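Long-range contacts in transcription factor MBP1 (Magnaporthe oryzae, PDB 4UX5), which binds DNA through this N-terminal winged helix-turn-helix domain and probably acts as a transcription activator for RNA polymerase II genes: residues P26-Q31 with R40-D45; E36-R41 with D107-I112. All blocks are in the same frame, centred on the assembly; numbering follows the deposited sequence.

Interaction 1: residues P26-Q31 with R40-D45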
loop_
_atom_site.group_PDB
_atom_site.type_symbol
_atom_site.label_atom_id
_atom_site.label_comp_id
_atom_site.label_asym_id
_atom_site.label_seq_id
_atom_site.Cartn_x
_atom_site.Cartn_y
_atom_site.Cartn_z
ATOM N N PRO A 26 10.435 -15.932 3.856
ATOM C CA PRO A 26 11.677 -16.427 3.256
ATOM C C PRO A 26 11.773 -16.066 1.777
ATOM O O PRO A 26 10.826 -16.300 1.025
ATOM C CB PRO A 26 11.577 -17.946 3.443
ATOM C CG PRO A 26 10.594 -18.137 4.539
ATOM C CD PRO A 26 9.606 -17.030 4.374
ATOM N N VAL A 27 12.900 -15.491 1.373
ATOM C CA VAL A 27 13.125 -15.155 -0.028
ATOM C C VAL A 27 14.500 -15.604 -0.500
ATOM O O VAL A 27 15.396 -15.854 0.307
ATOM C CB VAL A 27 13.003 -13.635 -0.289
ATOM C CG1 VAL A 27 11.598 -13.137 0.029
ATOM C CG2 VAL A 27 14.048 -12.872 0.514
ATOM N N TYR A 28 14.652 -15.716 -1.815
ATOM C CA TYR A 28 15.968 -15.814 -2.425
ATOM C C TYR A 28 16.354 -14.418 -2.884
ATOM O O TYR A 28 15.535 -13.704 -3.463
ATOM C CB TYR A 28 15.975 -16.793 -3.599
ATOM C CG TYR A 28 15.534 -18.193 -3.243
ATOM C CD1 TYR A 28 16.257 -18.960 -2.338
ATOM C CD2 TYR A 28 14.403 -18.755 -3.822
ATOM C CE1 TYR A 28 15.858 -20.242 -2.009
ATOM C CE2 TYR A 28 13.998 -20.039 -3.502
ATOM C CZ TYR A 28 14.730 -20.777 -2.596
ATOM O OH TYR A 28 14.330 -22.053 -2.275
ATOM N N GLU A 29 17.590 -14.017 -2.612
ATOM C CA GLU A 29 18.034 -12.681 -2.984
ATOM C C GLU A 29 19.318 -12.716 -3.803
ATOM O O GLU A 29 20.354 -13.187 -3.337
ATOM C CB GLU A 29 18.233 -11.818 -1.737
ATOM C CG GLU A 29 18.646 -10.385 -2.038
ATOM C CD GLU A 29 18.647 -9.505 -0.802
ATOM O OE1 GLU A 29 18.126 -9.945 0.246
ATOM O OE2 GLU A 29 19.168 -8.372 -0.877
ATOM N N TYR A 30 19.234 -12.217 -5.031
ATOM C CA TYR A 30 20.398 -12.095 -5.899
ATOM C C TYR A 30 21.025 -10.722 -5.729
ATOM O O TYR A 30 20.394 -9.707 -6.019
ATOM C CB TYR A 30 20.013 -12.326 -7.362
ATOM C CG TYR A 30 21.152 -12.126 -8.341
ATOM C CD1 TYR A 30 22.340 -12.835 -8.208
ATOM C CD2 TYR A 30 21.034 -11.239 -9.405
ATOM C CE1 TYR A 30 23.380 -12.660 -9.102
ATOM C CE2 TYR A 30 22.072 -11.062 -10.306
ATOM C CZ TYR A 30 23.239 -11.773 -10.147
ATOM O OH TYR A 30 24.274 -11.598 -11.037
ATOM N N GLN A 31 22.265 -10.688 -5.253
ATOM C CA GLN A 31 22.953 -9.421 -5.043
ATOM C C GLN A 31 24.030 -9.194 -6.097
ATOM O O GLN A 31 24.685 -10.132 -6.545
ATOM C CB GLN A 31 23.555 -9.367 -3.638
ATOM C CG GLN A 31 22.504 -9.403 -2.538
ATOM C CD GLN A 31 23.086 -9.169 -1.158
ATOM O OE1 GLN A 31 24.302 -9.197 -0.971
ATOM N NE2 GLN A 31 22.215 -8.934 -0.181
ATOM N N ARG A 40 13.311 -13.053 -4.832
ATOM C CA ARG A 40 12.346 -14.059 -5.255
ATOM C C ARG A 40 11.800 -14.767 -4.020
ATOM O O ARG A 40 12.568 -15.259 -3.194
ATOM C CB ARG A 40 12.986 -15.067 -6.215
ATOM C CG ARG A 40 11.979 -15.958 -6.925
ATOM C CD ARG A 40 12.416 -17.417 -6.949
ATOM N NE ARG A 40 13.469 -17.679 -7.926
ATOM C CZ ARG A 40 13.862 -18.898 -8.288
ATOM N NH1 ARG A 40 13.285 -19.967 -7.757
ATOM N NH2 ARG A 40 14.828 -19.048 -9.184
ATOM N N ARG A 41 10.477 -14.808 -3.883
ATOM C CA ARG A 41 9.859 -15.460 -2.731
ATOM C C ARG A 41 10.044 -16.972 -2.775
ATOM O O ARG A 41 10.012 -17.577 -3.843
ATOM C CB ARG A 41 8.374 -15.121 -2.651
ATOM C CG ARG A 41 8.057 -13.938 -1.763
ATOM C CD ARG A 41 6.663 -14.071 -1.184
ATOM N NE ARG A 41 5.641 -14.091 -2.225
ATOM C CZ ARG A 41 4.953 -13.023 -2.608
ATOM N NH1 ARG A 41 5.173 -11.849 -2.031
ATOM N NH2 ARG A 41 4.039 -13.128 -3.564
ATOM N N ARG A 42 10.234 -17.581 -1.611
ATOM C CA ARG A 42 10.472 -19.018 -1.547
ATOM C C ARG A 42 9.176 -19.820 -1.619
ATOM O O ARG A 42 9.165 -20.950 -2.105
ATOM C CB ARG A 42 11.234 -19.375 -0.269
ATOM C CG ARG A 42 11.710 -20.821 -0.218
ATOM C CD ARG A 42 12.793 -21.004 0.828
ATOM N NE ARG A 42 13.455 -19.739 1.136
ATOM C CZ ARG A 42 14.675 -19.634 1.650
ATOM N NH1 ARG A 42 15.388 -20.722 1.906
ATOM N NH2 ARG A 42 15.188 -18.436 1.901
ATOM N N VAL A 43 8.082 -19.229 -1.149
ATOM C CA VAL A 43 6.830 -19.967 -0.995
ATOM C C VAL A 43 6.039 -20.096 -2.301
ATOM O O VAL A 43 5.279 -21.049 -2.474
ATOM C CB VAL A 43 5.931 -19.314 0.087
ATOM C CG1 VAL A 43 5.318 -18.014 -0.421
ATOM C CG2 VAL A 43 4.846 -20.281 0.538
ATOM N N ASP A 44 6.223 -19.158 -3.227
ATOM C CA ASP A 44 5.470 -19.194 -4.477
ATOM C C ASP A 44 6.293 -18.750 -5.683
ATOM O O ASP A 44 5.764 -18.629 -6.790
ATOM C CB ASP A 44 4.213 -18.326 -4.367
ATOM C CG ASP A 44 4.516 -16.910 -3.911
ATOM O OD1 ASP A 44 5.710 -16.553 -3.809
ATOM O OD2 ASP A 44 3.556 -16.149 -3.660
ATOM N N ASP A 45 7.580 -18.503 -5.457
ATOM C CA ASP A 45 8.497 -18.068 -6.510
ATOM C C ASP A 45 8.078 -16.765 -7.183
ATOM O O ASP A 45 8.528 -16.462 -8.285
ATOM C CB ASP A 45 8.655 -19.159 -7.572
ATOM C CG ASP A 45 9.648 -20.224 -7.167
ATOM O OD1 ASP A 45 10.456 -19.966 -6.249
ATOM O OD2 ASP A 45 9.629 -21.316 -7.776
HETATM O O HOH W 1 8.283 -17.142 0.926
#
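The open end of a beta hairpin, strands 25-32 and 36-41, holds this contact, together with the turn that follows the second strand. Tyr28 and Arg40 make an antiparallel hydrogen-bonded pair: Tyr28 N reaches Arg40 O at 2.5 Å, nearly along the C=O axis, and Arg40 N returns to Tyr28 O at 2.7 Å, almost straight (174°). One step on, Val27 and Arg41 form a non-hydrogen-bonded pair, with CG1 of Val27 against CG of Arg41. Beyond the strand Arg42 N finds Pro26 O, from above the carbonyl plane, at 3.0 Å; a water donates to that oxygen and accepts from Val43 N. In this KilA-N type of winged helix-turn-helix domain, the hairpin belongs to a three-stranded antiparallel sheet in which strand 16-22 flanks it on the side of strand 25-32.

Tyr28 and Arg42 carry most of the side-chain contact. With its CG anti to the backbone N (chi1 -171°), Arg42 runs past the phenol end of Tyr28, Arg42 CG 3.6 Å from Tyr28 OH. A bend at chi3 then lays the guanidinium on the ring, centres 4.6 Å apart and planes 27° from parallel, Tyr28 CE1 over the guanidinium's middle. Pro26 CB touches Arg42 NE at 3.5 Å, and this buried NE has no hydrogen-bond partner in the model; Arg42 NH2 makes a weak bond to Val27 O. At the ring's edge CD of Arg40 meets Tyr28 CD2, the Arg40 guanidinium held by Ile112 O. In the turn, Arg41 grips Asp44 side-on, NE to OD1 at 2.9 Å and NH2 to OD2, each oxygen using its syn lone pair.

Interaction 2: residues E36-R41 with D107-I112; sequences EHVMRR and DRLRPI
Ile112 O takes two hydrogen bonds from one guanidinium, that of Arg40: NH2 lies 2.8 Å from the oxygen and NE 3.0 Å. The grip is side-on and the oxygen sits exactly in the guanidinium plane, so the two N-H groups fix the rotation of the group as well as its position. Seen from the carbonyl, NE lies nearly on the C=O axis (172°), while NH2 stands above the carbonyl plane. NH2 has a further acceptor in Phe115 O, so the arginine ties down the backbone around the end of the short helix 110-114. In this winged helix-turn-helix domain the contact thus joins strand 36-41 of the N-terminal three-stranded sheet to a helix far along the chain.

Bends at chi2 and chi3 bring the Arg40 guanidinium to the Ile112 carbonyl, while Ile112 CD1 rests on Arg40 CB at 3.9 Å. CG1 of Ile112 is anti to its backbone N (chi1 -164°), which places CG1 and CD1 against Val38 O and Arg40 CB. Val38 uses both branches: its CG1 faces Ile112 CG2 at 4.2 Å, whereas its CG2 touches Leu109 CD2 at 3.8 Å, the two side chains crossing at about a right angle. Leu109 lies in the type I turn from Asp107 to Arg110 that leads into the helix; Phe32 of strand 25-32 and Ile52 of helix 49-55 also touch it.

At the exposed end, Glu36 and the extended chain of Arg108 meet tip to tip in a long salt bridge, Glu36 OE2 3.8 Å from Arg108 NH2, with carboxylate and guanidinium planes 24° apart.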
loop_
_atom_site.group_PDB
_atom_site.type_symbol
_atom_site.label_atom_id
_atom_site.label_comp_id
_atom_site.label_asym_id
_atom_site.label_seq_id
_atom_site.Cartn_x
_atom_site.Cartn_y
_atom_site.Cartn_z
ATOM N N GLU A 36 22.766 -3.435 -5.443
ATOM C CA GLU A 36 21.525 -3.786 -6.127
ATOM C C GLU A 36 21.089 -5.193 -5.740
ATOM O O GLU A 36 21.907 -6.019 -5.330
ATOM C CB GLU A 36 21.680 -3.688 -7.646
ATOM C CG GLU A 36 22.301 -2.395 -8.142
ATOM C CD GLU A 36 22.483 -2.385 -9.647
ATOM O OE1 GLU A 36 21.466 -2.395 -10.373
ATOM O OE2 GLU A 36 23.645 -2.374 -10.105
ATOM N N HIS A 37 19.795 -5.464 -5.878
ATOM C CA HIS A 37 19.255 -6.766 -5.512
ATOM C C HIS A 37 17.922 -7.049 -6.196
ATOM O O HIS A 37 17.191 -6.131 -6.571
ATOM C CB HIS A 37 19.091 -6.865 -3.991
ATOM C CG HIS A 37 18.408 -5.682 -3.379
ATOM N ND1 HIS A 37 19.077 -4.522 -3.057
ATOM C CD2 HIS A 37 17.115 -5.480 -3.031
ATOM C CE1 HIS A 37 18.226 -3.655 -2.537
ATOM N NE2 HIS A 37 17.029 -4.212 -2.510
ATOM N N VAL A 38 17.625 -8.331 -6.368
ATOM C CA VAL A 38 16.321 -8.771 -6.843
ATOM C C VAL A 38 15.859 -9.932 -5.973
ATOM O O VAL A 38 16.576 -10.919 -5.818
ATOM C CB VAL A 38 16.352 -9.210 -8.323
ATOM C CG1 VAL A 38 14.997 -9.761 -8.741
ATOM C CG2 VAL A 38 16.757 -8.049 -9.223
ATOM N N MET A 39 14.668 -9.811 -5.397
ATOM C CA MET A 39 14.172 -10.825 -4.474
ATOM C C MET A 39 13.171 -11.765 -5.129
ATOM O O MET A 39 12.299 -11.334 -5.883
ATOM C CB MET A 39 13.529 -10.168 -3.250
ATOM C CG MET A 39 14.472 -9.309 -2.432
ATOM S SD MET A 39 13.716 -8.743 -0.897
ATOM C CE MET A 39 14.972 -7.609 -0.305
ATOM N N ARG A 40 13.311 -13.053 -4.832
ATOM C CA ARG A 40 12.346 -14.059 -5.255
ATOM C C ARG A 40 11.800 -14.767 -4.020
ATOM O O ARG A 40 12.568 -15.259 -3.194
ATOM C CB ARG A 40 12.986 -15.067 -6.215
ATOM C CG ARG A 40 11.979 -15.958 -6.925
ATOM C CD ARG A 40 12.416 -17.417 -6.949
ATOM N NE ARG A 40 13.469 -17.679 -7.926
ATOM C CZ ARG A 40 13.862 -18.898 -8.288
ATOM N NH1 ARG A 40 13.285 -19.967 -7.757
ATOM N NH2 ARG A 40 14.828 -19.048 -9.184
ATOM N N ARG A 41 10.477 -14.808 -3.883
ATOM C CA ARG A 41 9.859 -15.460 -2.731
ATOM C C ARG A 41 10.044 -16.972 -2.775
ATOM O O ARG A 41 10.012 -17.577 -3.843
ATOM C CB ARG A 41 8.374 -15.121 -2.651
ATOM C CG ARG A 41 8.057 -13.938 -1.763
ATOM C CD ARG A 41 6.663 -14.071 -1.184
ATOM N NE ARG A 41 5.641 -14.091 -2.225
ATOM C CZ ARG A 41 4.953 -13.023 -2.608
ATOM N NH1 ARG A 41 5.173 -11.849 -2.031
ATOM N NH2 ARG A 41 4.039 -13.128 -3.564
ATOM N N ASP A 107 19.393 -11.205 -18.984
ATOM C CA ASP A 107 20.742 -11.757 -18.947
ATOM C C ASP A 107 21.493 -11.380 -17.671
ATOM O O ASP A 107 22.181 -12.213 -17.080
ATOM C CB ASP A 107 21.541 -11.303 -20.173
ATOM C CG ASP A 107 21.060 -11.956 -21.453
ATOM O OD1 ASP A 107 20.501 -13.072 -21.379
ATOM O OD2 ASP A 107 21.244 -11.359 -22.535
ATOM N N ARG A 108 21.362 -10.128 -17.246
ATOM C CA ARG A 108 22.042 -9.672 -16.037
ATOM C C ARG A 108 21.423 -10.286 -14.783
ATOM O O ARG A 108 22.087 -10.434 -13.757
ATOM C CB ARG A 108 22.008 -8.145 -15.941
ATOM C CG ARG A 108 22.829 -7.582 -14.790
ATOM C CD ARG A 108 22.717 -6.071 -14.714
ATOM N NE ARG A 108 23.512 -5.515 -13.623
ATOM C CZ ARG A 108 24.759 -5.075 -13.758
ATOM N NH1 ARG A 108 25.358 -5.127 -14.939
ATOM N NH2 ARG A 108 25.407 -4.582 -12.711
ATOM N N LEU A 109 20.149 -10.650 -14.879
ATOM C CA LEU A 109 19.412 -11.180 -13.738
ATOM C C LEU A 109 19.207 -12.685 -13.842
ATOM O O LEU A 109 18.402 -13.252 -13.108
ATOM C CB LEU A 109 18.051 -10.492 -13.617
ATOM C CG LEU A 109 18.034 -8.968 -13.529
ATOM C CD1 LEU A 109 16.602 -8.477 -13.405
ATOM C CD2 LEU A 109 18.877 -8.485 -12.360
ATOM N N ARG A 110 19.931 -13.325 -14.754
ATOM C CA ARG A 110 19.756 -14.756 -15.013
ATOM C C ARG A 110 19.799 -15.670 -13.771
ATOM O O ARG A 110 18.970 -16.578 -13.659
ATOM C CB ARG A 110 20.801 -15.232 -16.031
ATOM C CG ARG A 110 20.690 -16.706 -16.375
ATOM C CD ARG A 110 21.615 -17.083 -17.522
ATOM N NE ARG A 110 21.252 -16.403 -18.761
ATOM C CZ ARG A 110 20.402 -16.889 -19.658
ATOM N NH1 ARG A 110 19.823 -18.065 -19.458
ATOM N NH2 ARG A 110 20.130 -16.199 -20.758
ATOM N N PRO A 111 20.748 -15.447 -12.836
ATOM C CA PRO A 111 20.799 -16.369 -11.690
ATOM C C PRO A 111 19.538 -16.418 -10.819
ATOM O O PRO A 111 19.251 -17.474 -10.258
ATOM C CB PRO A 111 21.980 -15.838 -10.869
ATOM C CG PRO A 111 22.852 -15.170 -11.868
ATOM C CD PRO A 111 21.907 -14.532 -12.837
ATOM N N ILE A 112 18.799 -15.318 -10.705
ATOM C CA ILE A 112 17.618 -15.306 -9.842
ATOM C C ILE A 112 16.443 -16.022 -10.508
ATOM O O ILE A 112 15.504 -16.451 -9.837
ATOM C CB ILE A 112 17.201 -13.866 -9.452
ATOM C CG1 ILE A 112 16.248 -13.889 -8.252
ATOM C CG2 ILE A 112 16.548 -13.145 -10.620
ATOM C CD1 ILE A 112 16.782 -14.643 -7.055
#

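In the fold
Strand 36-41 serves both contacts, whose centres are 9 Å apart. Its Arg40 pairs through the backbone with Tyr28 in interaction 1 and sends its guanidinium to helix 110-114 in interaction 2. NH1 of the same group has a weak bond to Asp45, so one arginine links hairpin, turn and helix. The two also meet directly: Tyr30 N is 3.1 Å from Val38 O, a probable hydrogen bond that continues the strand pairing, and Tyr30 CE2 packs 3.5 Å from Arg108 O. At their nearest atoms, interaction 2 comes to about 5 Å from the bound DNA and interaction 1 to about 9 Å.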